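Side-chain contact in isocitrate dehydrogenase [NAD] subunit 2, mitochondrial (Saccharomyces cerevisiae, PDB 3BLX), which catalyses, together with subunit 1 in an octamer, the NAD-dependent oxidative decarboxylation of isocitrate to 2-oxoglutarate in the mitochondrial citric acid cycle: residues L99-R104 against G140-I145. Residues are numbered along the deposited sequence; the frame is centred on the assembly and turned at random.
Sequences LNLTLR and GEYSGI
At the probable isocitrate site, R104 and L101 of helix 99-107 meet the ring of Y142 across the active-site cleft. By similarity, R104 binds the substrate and Y142 is critical for catalysis. The contact is small, burying 133 Å² in all. Y142 presents its CD2-CE2 side to R104. NH1 of R104 lies 3.1 Å from CE2 of Y142 and 3.2 Å from CD2 of Y142. CZ of R104 follows at 3.7 Å from CE2 of Y142. The guanidinium and ring planes are 24° apart, but the approach is oblique. With chi1 of Y142 at -73°, CG is anti to the carbonyl carbon and the ring projects toward the helix. The R104 chain turns back toward the start of the helix from CG on and is bent again at chi3 (-145°). N100 O lies 3.8 Å above one face of the R104 guanidinium, offset toward the rim.

L101 sits nearly one turn earlier and supplies the apolar part. CD2 of L101 lies 4.1 Å from CD2 of Y142 and 4.2 Å from CB of Y142, near the root of the ring. The site belongs to the isocitrate/isopropylmalate dehydrogenase fold, in which the substrate lies in a cleft between two domains and residues from a partner subunit contribute. Without the guanidinium, as with an alanine at R104, the CD2-CE2 side of the Y142 ring is likely to lose its charged neighbour, and a substrate carboxylate may lose a partner.

The hydroxyl of Y142 hydrogen-bonds to NH2 of R135, also substrate-binding by similarity, and weakly to OD2 of D248, a probable magnesium ligand. I186 of a neighbouring subunit 1 chain packs on Y142, and N137 touches both R104 and Y142.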
# COMPACT_ATOMS: atom_id res chain seq x y z
N LEU B 99 12.18 -34.15 14.62
CA LEU B 99 12.28 -35.58 14.90
C LEU B 99 13.30 -35.84 16.00
O LEU B 99 13.06 -36.63 16.92
CB LEU B 99 12.66 -36.31 13.63
CG LEU B 99 12.78 -37.82 13.75
CD1 LEU B 99 11.64 -38.37 14.56
CD2 LEU B 99 12.84 -38.45 12.36
N ASN B 100 14.44 -35.16 15.90
CA ASN B 100 15.49 -35.24 16.90
C ASN B 100 15.05 -34.59 18.21
O ASN B 100 15.39 -35.06 19.28
CB ASN B 100 16.78 -34.60 16.38
CG ASN B 100 17.33 -35.33 15.15
OD1 ASN B 100 17.65 -36.53 15.19
ND2 ASN B 100 17.46 -34.60 14.05
N LEU B 101 14.26 -33.52 18.11
CA LEU B 101 13.86 -32.81 19.31
C LEU B 101 12.90 -33.62 20.18
O LEU B 101 12.98 -33.58 21.41
CB LEU B 101 13.30 -31.42 18.96
CG LEU B 101 13.19 -30.36 20.07
CD1 LEU B 101 11.82 -30.37 20.72
CD2 LEU B 101 14.31 -30.50 21.11
N THR B 102 11.99 -34.38 19.56
CA THR B 102 11.06 -35.20 20.34
C THR B 102 11.74 -36.43 20.89
O THR B 102 11.39 -36.94 21.95
CB THR B 102 9.82 -35.66 19.53
OG1 THR B 102 10.00 -35.36 18.15
CG2 THR B 102 8.59 -34.94 20.01
N LEU B 103 12.73 -36.92 20.15
CA LEU B 103 13.53 -38.03 20.61
C LEU B 103 14.18 -37.69 21.95
O LEU B 103 14.09 -38.46 22.89
CB LEU B 103 14.59 -38.37 19.56
CG LEU B 103 14.71 -39.82 19.12
CD1 LEU B 103 13.36 -40.48 19.08
CD2 LEU B 103 15.37 -39.90 17.76
N ARG B 104 14.81 -36.52 22.06
CA ARG B 104 15.46 -36.10 23.30
C ARG B 104 14.47 -35.86 24.43
O ARG B 104 14.77 -36.13 25.59
CB ARG B 104 16.30 -34.82 23.08
CG ARG B 104 17.26 -34.94 21.90
CD ARG B 104 18.37 -33.89 21.91
NE ARG B 104 18.70 -33.49 20.54
CZ ARG B 104 18.22 -32.39 19.97
NH1 ARG B 104 17.42 -31.58 20.66
NH2 ARG B 104 18.56 -32.08 18.72
N GLY B 140 17.27 -23.56 26.41
CA GLY B 140 17.90 -22.69 25.44
C GLY B 140 16.97 -22.40 24.28
O GLY B 140 15.76 -22.26 24.46
N GLU B 141 17.53 -22.31 23.09
CA GLU B 141 16.75 -22.06 21.90
C GLU B 141 15.93 -23.26 21.45
O GLU B 141 15.11 -23.15 20.55
CB GLU B 141 17.66 -21.59 20.77
CG GLU B 141 18.88 -22.49 20.55
CD GLU B 141 19.95 -21.83 19.69
OE1 GLU B 141 19.85 -20.60 19.45
OE2 GLU B 141 20.89 -22.53 19.25
N TYR B 142 16.15 -24.42 22.07
CA TYR B 142 15.33 -25.60 21.78
C TYR B 142 13.93 -25.49 22.39
O TYR B 142 12.95 -25.81 21.72
CB TYR B 142 16.03 -26.89 22.25
CG TYR B 142 17.21 -27.29 21.38
CD1 TYR B 142 17.73 -26.40 20.43
CD2 TYR B 142 17.83 -28.53 21.54
CE1 TYR B 142 18.81 -26.74 19.63
CE2 TYR B 142 18.93 -28.89 20.75
CZ TYR B 142 19.41 -27.98 19.80
OH TYR B 142 20.49 -28.33 19.01
N SER B 143 13.86 -25.03 23.64
CA SER B 143 12.58 -24.74 24.30
C SER B 143 12.16 -23.25 24.12
O SER B 143 11.37 -22.70 24.89
CB SER B 143 12.59 -25.17 25.78
OG SER B 143 13.48 -24.39 26.58
N GLY B 144 12.66 -22.61 23.06
CA GLY B 144 12.44 -21.20 22.84
C GLY B 144 11.11 -20.80 22.20
O GLY B 144 10.48 -21.57 21.47
N ILE B 145 10.69 -19.56 22.47
CA ILE B 145 9.43 -19.06 21.98
C ILE B 145 9.63 -17.78 21.16
O ILE B 145 10.31 -16.86 21.57
CB ILE B 145 8.47 -18.80 23.14
CG1 ILE B 145 8.07 -20.13 23.80
CG2 ILE B 145 7.24 -18.04 22.67
CD1 ILE B 145 7.11 -19.97 24.97